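Local coordinates for protein arginine N-methyltransferase SFM1 (Saccharomyces cerevisiae, PDB 5C74) that transfers a single methyl group from S-adenosyl-L-methionine to an arginine of ribosomal protein S3, as a SPOUT-family protein arginine methyltransferase, at residues D135-T146 with F180-I191. Residues are numbered along the deposited sequence; the frame is centred on the assembly and turned at random.
Sequences DKQMTTDTAIRT and FRYVLDKEGKPI
Asp-135 reaches toward Arg-181 through a long salt bridge, OD1 to NH1 at 3.7 Å. Water 1 joins the same NH1 to the backbone N of Asp-135. Lys-136 crosses the guanidinium at about a right angle and lays its CB over the centre of one face, 3.8 Å above the plane. The stronger partner of Arg-181 is Asp-164, which pairs with NE. With an alanine in place of Arg-181, Asp-164 would probably lose its salt-bridge partner, and a gap would be likely beside Lys-136 and Met-138. Gln-137 O takes the backbone N of Arg-181 in a nearly straight bond, 3.0 Å and 166°. Its side chain runs alongside the Phe-180 ring. Met-138 sets its CE against CD of Arg-181 at 3.9 Å.

Thr-139 stands at the N-cap position of helix 140-151. Its CG2, anti to the carbonyl carbon, sits over a face of the Phe-180 ring, 4.1 Å from the centroid, a CH-pi contact. Water 3 links Thr-139 N, Thr-142 OG1 and Arg-181 O, and lies over the Tyr-182 ring. Thr-142 packs CG2 on Arg-181 O at 3.4 Å. Its OG1 also binds water 5, which bridges to Val-183 N and Ile-191 O. Waters 3 and 5 thus tie polar atoms of the two segments together. Arg-145 bends at chi3 (-69°), and Ile-191 CD1 lies over one face of its guanidinium.

The helix start thus packs on edge strand 181-183 of the antiparallel sheet, their segment axes 8.2 Å apart. Strand 162-169 pairs with that strand, while helix 14-27 and strand 101-104 pack against helix 140-151.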
loop_
_atom_site.group_PDB
_atom_site.type_symbol
_atom_site.label_atom_id
_atom_site.label_comp_id
_atom_site.label_asym_id
_atom_site.label_seq_id
_atom_site.Cartn_x
_atom_site.Cartn_y
_atom_site.Cartn_z
ATOM N N ASP A 135 11.696 2.160 -24.046
ATOM C CA ASP A 135 10.996 0.888 -24.165
ATOM C C ASP A 135 11.155 0.003 -22.937
ATOM O O ASP A 135 10.887 -1.197 -22.990
ATOM C CB ASP A 135 11.461 0.148 -25.422
ATOM C CG ASP A 135 12.906 -0.266 -25.359
ATOM O OD1 ASP A 135 13.629 0.145 -24.431
ATOM O OD2 ASP A 135 13.332 -0.998 -26.271
ATOM N N LYS A 136 11.566 0.587 -21.820
ATOM C CA LYS A 136 11.636 -0.193 -20.587
ATOM C C LYS A 136 10.875 0.454 -19.443
ATOM O O LYS A 136 10.955 1.665 -19.228
ATOM C CB LYS A 136 13.092 -0.432 -20.194
ATOM C CG LYS A 136 13.766 -1.439 -21.144
ATOM C CD LYS A 136 15.030 -2.039 -20.572
ATOM C CE LYS A 136 15.453 -3.250 -21.407
ATOM N NZ LYS A 136 15.309 -2.981 -22.863
ATOM N N GLN A 137 10.137 -0.371 -18.709
ATOM C CA GLN A 137 9.390 0.112 -17.551
ATOM C C GLN A 137 10.287 0.795 -16.525
ATOM O O GLN A 137 11.411 0.341 -16.252
ATOM C CB GLN A 137 8.634 -1.045 -16.882
ATOM C CG GLN A 137 7.604 -0.561 -15.863
ATOM C CD GLN A 137 6.546 -1.601 -15.552
ATOM O OE1 GLN A 137 6.860 -2.743 -15.208
ATOM N NE2 GLN A 137 5.279 -1.210 -15.675
ATOM N N MET A 138 9.769 1.886 -15.970
ATOM C CA MET A 138 10.408 2.653 -14.911
ATOM C C MET A 138 9.500 2.718 -13.697
ATOM O O MET A 138 8.272 2.683 -13.846
ATOM C CB MET A 138 10.697 4.091 -15.374
ATOM C CG MET A 138 11.582 4.219 -16.634
ATOM S SD MET A 138 11.628 5.968 -17.218
ATOM C CE MET A 138 13.183 5.878 -18.122
ATOM N N THR A 139 10.086 2.868 -12.510
ATOM C CA THR A 139 9.297 3.256 -11.350
ATOM C C THR A 139 8.746 4.658 -11.591
ATOM O O THR A 139 9.260 5.433 -12.411
ATOM C CB THR A 139 10.106 3.244 -10.023
ATOM O OG1 THR A 139 11.140 4.243 -10.068
ATOM C CG2 THR A 139 10.740 1.849 -9.769
ATOM N N THR A 140 7.687 4.992 -10.871
ATOM C CA THR A 140 7.059 6.275 -11.103
ATOM C C THR A 140 8.003 7.439 -10.802
ATOM O O THR A 140 8.055 8.414 -11.558
ATOM C CB THR A 140 5.799 6.407 -10.274
ATOM O OG1 THR A 140 4.975 5.273 -10.542
ATOM C CG2 THR A 140 5.055 7.680 -10.673
ATOM N N ASP A 141 8.760 7.348 -9.714
ATOM C CA ASP A 141 9.689 8.436 -9.397
ATOM C C ASP A 141 10.795 8.566 -10.444
ATOM O O ASP A 141 11.240 9.676 -10.741
ATOM C CB ASP A 141 10.302 8.251 -8.017
ATOM C CG ASP A 141 11.123 6.999 -7.917
ATOM O OD1 ASP A 141 10.530 5.907 -8.033
ATOM O OD2 ASP A 141 12.351 7.109 -7.714
ATOM N N THR A 142 11.226 7.446 -11.014
ATOM C CA THR A 142 12.227 7.479 -12.090
ATOM C C THR A 142 11.638 8.129 -13.357
ATOM O O THR A 142 12.304 8.934 -14.035
ATOM C CB THR A 142 12.741 6.072 -12.443
ATOM O OG1 THR A 142 13.481 5.537 -11.336
ATOM C CG2 THR A 142 13.669 6.154 -13.654
ATOM N N ALA A 143 10.389 7.783 -13.666
ATOM C CA ALA A 143 9.717 8.323 -14.846
ATOM C C ALA A 143 9.590 9.834 -14.723
ATOM O O ALA A 143 9.780 10.562 -15.702
ATOM C CB ALA A 143 8.341 7.694 -15.040
ATOM N N ILE A 144 9.265 10.297 -13.522
ATOM C CA ILE A 144 9.140 11.724 -13.282
ATOM C C ILE A 144 10.510 12.391 -13.357
ATOM O O ILE A 144 10.638 13.452 -13.959
ATOM C CB ILE A 144 8.444 12.005 -11.938
ATOM C CG1 ILE A 144 6.972 11.591 -12.076
ATOM C CG2 ILE A 144 8.581 13.503 -11.550
ATOM C CD1 ILE A 144 6.115 11.841 -10.864
ATOM N N ARG A 145 11.548 11.760 -12.803
ATOM C CA ARG A 145 12.887 12.345 -12.937
ATOM C C ARG A 145 13.268 12.450 -14.412
ATOM O O ARG A 145 13.825 13.453 -14.860
ATOM C CB ARG A 145 13.945 11.523 -12.189
ATOM C CG ARG A 145 15.360 12.033 -12.393
ATOM C CD ARG A 145 16.330 11.358 -11.435
ATOM N NE ARG A 145 16.073 11.800 -10.080
ATOM C CZ ARG A 145 16.596 12.907 -9.568
ATOM N NH1 ARG A 145 17.423 13.653 -10.298
ATOM N NH2 ARG A 145 16.308 13.258 -8.330
ATOM N N THR A 146 12.971 11.399 -15.158
ATOM C CA THR A 146 13.298 11.360 -16.570
ATOM C C THR A 146 12.564 12.457 -17.315
ATOM O O THR A 146 13.145 13.139 -18.156
ATOM C CB THR A 146 12.957 9.995 -17.189
ATOM O OG1 THR A 146 13.760 8.975 -16.564
ATOM C CG2 THR A 146 13.230 10.016 -18.693
ATOM N N PHE A 180 13.677 -2.693 -13.473
ATOM C CA PHE A 180 13.299 -1.397 -14.006
ATOM C C PHE A 180 14.517 -0.715 -14.562
ATOM O O PHE A 180 15.648 -1.090 -14.254
ATOM C CB PHE A 180 12.673 -0.513 -12.923
ATOM C CG PHE A 180 11.471 -1.124 -12.292
ATOM C CD1 PHE A 180 10.226 -0.999 -12.894
ATOM C CD2 PHE A 180 11.581 -1.837 -11.113
ATOM C CE1 PHE A 180 9.099 -1.587 -12.319
ATOM C CE2 PHE A 180 10.466 -2.425 -10.542
ATOM C CZ PHE A 180 9.226 -2.299 -11.148
ATOM N N ARG A 181 14.270 0.305 -15.370
ATOM C CA ARG A 181 15.323 1.169 -15.838
ATOM C C ARG A 181 15.402 2.337 -14.865
ATOM O O ARG A 181 14.376 2.960 -14.576
ATOM C CB ARG A 181 15.018 1.647 -17.260
ATOM C CG ARG A 181 15.885 2.802 -17.736
ATOM C CD ARG A 181 15.630 3.064 -19.227
ATOM N NE ARG A 181 16.234 2.024 -20.054
ATOM C CZ ARG A 181 15.953 1.810 -21.339
ATOM N NH1 ARG A 181 15.039 2.544 -21.972
ATOM N NH2 ARG A 181 16.586 0.835 -21.987
ATOM N N TYR A 182 16.603 2.619 -14.351
ATOM C CA TYR A 182 16.798 3.720 -13.402
ATOM C C TYR A 182 17.750 4.778 -13.951
ATOM O O TYR A 182 18.639 4.468 -14.740
ATOM C CB TYR A 182 17.361 3.211 -12.072
ATOM C CG TYR A 182 16.426 2.346 -11.257
ATOM C CD1 TYR A 182 16.326 0.983 -11.506
ATOM C CD2 TYR A 182 15.661 2.886 -10.225
ATOM C CE1 TYR A 182 15.479 0.169 -10.749
ATOM C CE2 TYR A 182 14.812 2.078 -9.459
ATOM C CZ TYR A 182 14.729 0.724 -9.732
ATOM O OH TYR A 182 13.894 -0.085 -8.983
ATOM N N VAL A 183 17.586 6.017 -13.502
ATOM C CA VAL A 183 18.535 7.081 -13.841
ATOM C C VAL A 183 19.762 6.930 -12.951
ATOM O O VAL A 183 19.626 6.654 -11.759
ATOM C CB VAL A 183 17.911 8.492 -13.636
ATOM C CG1 VAL A 183 18.953 9.592 -13.869
ATOM C CG2 VAL A 183 16.704 8.674 -14.559
ATOM N N LEU A 184 20.949 7.104 -13.525
ATOM C CA LEU A 184 22.183 7.052 -12.756
ATOM C C LEU A 184 22.528 8.393 -12.125
ATOM O O LEU A 184 22.326 9.446 -12.746
ATOM C CB LEU A 184 23.332 6.616 -13.651
ATOM C CG LEU A 184 23.296 5.135 -14.029
ATOM C CD1 LEU A 184 24.380 4.844 -15.046
ATOM C CD2 LEU A 184 23.479 4.266 -12.773
ATOM N N ASP A 185 23.076 8.358 -10.913
ATOM C CA ASP A 185 23.670 9.560 -10.340
ATOM C C ASP A 185 25.085 9.719 -10.886
ATOM O O ASP A 185 25.535 8.921 -11.714
ATOM C CB ASP A 185 23.645 9.538 -8.796
ATOM C CG ASP A 185 24.526 8.441 -8.166
ATOM O OD1 ASP A 185 25.462 7.912 -8.803
ATOM O OD2 ASP A 185 24.275 8.129 -6.980
ATOM N N LYS A 186 25.797 10.739 -10.423
ATOM C CA LYS A 186 27.091 11.051 -11.015
ATOM C C LYS A 186 28.196 10.139 -10.493
ATOM O O LYS A 186 29.344 10.254 -10.904
ATOM C CB LYS A 186 27.429 12.524 -10.776
ATOM C CG LYS A 186 26.431 13.465 -11.470
ATOM C CD LYS A 186 26.805 14.947 -11.353
ATOM C CE LYS A 186 25.681 15.820 -11.909
ATOM N NZ LYS A 186 25.986 17.286 -11.849
ATOM N N GLU A 187 27.848 9.224 -9.593
ATOM C CA GLU A 187 28.798 8.213 -9.150
ATOM C C GLU A 187 28.520 6.865 -9.819
ATOM O O GLU A 187 29.186 5.871 -9.534
ATOM C CB GLU A 187 28.768 8.066 -7.629
ATOM C CG GLU A 187 29.309 9.274 -6.874
ATOM C CD GLU A 187 28.370 10.469 -6.925
ATOM O OE1 GLU A 187 27.181 10.314 -6.565
ATOM O OE2 GLU A 187 28.821 11.558 -7.335
ATOM N N GLY A 188 27.542 6.833 -10.717
ATOM C CA GLY A 188 27.236 5.618 -11.456
ATOM C C GLY A 188 26.301 4.674 -10.716
ATOM O O GLY A 188 26.254 3.471 -10.989
ATOM N N LYS A 189 25.544 5.215 -9.775
ATOM C CA LYS A 189 24.636 4.381 -9.006
ATOM C C LYS A 189 23.205 4.770 -9.317
ATOM O O LYS A 189 22.906 5.952 -9.524
ATOM C CB LYS A 189 24.921 4.499 -7.509
ATOM C CG LYS A 189 26.366 4.184 -7.142
ATOM C CD LYS A 189 26.635 4.436 -5.668
ATOM C CE LYS A 189 26.154 3.273 -4.822
ATOM N NZ LYS A 189 26.943 2.036 -5.108
ATOM N N PRO A 190 22.311 3.774 -9.357
ATOM C CA PRO A 190 20.919 4.092 -9.674
ATOM C C PRO A 190 20.318 4.997 -8.591
ATOM O O PRO A 190 20.607 4.850 -7.400
ATOM C CB PRO A 190 20.243 2.710 -9.725
ATOM C CG PRO A 190 21.096 1.836 -8.821
ATOM C CD PRO A 190 22.512 2.352 -8.998
ATOM N N ILE A 191 19.515 5.965 -9.014
ATOM C CA ILE A 191 18.875 6.873 -8.080
ATOM C C ILE A 191 17.596 6.248 -7.560
ATOM O O ILE A 191 16.668 6.001 -8.332
ATOM C CB ILE A 191 18.564 8.233 -8.744
ATOM C CG1 ILE A 191 19.883 8.922 -9.134
ATOM C CG2 ILE A 191 17.732 9.125 -7.813
ATOM C CD1 ILE A 191 19.683 10.158 -10.038
HETATM O O HOH W 1 14.254 2.902 -25.006
HETATM O O HOH W 2 12.449 3.281 -20.823
HETATM O O HOH W 3 12.930 2.810 -12.223
HETATM O O HOH W 4 13.795 5.121 -8.379
HETATM O O HOH W 5 15.990 6.491 -11.094
#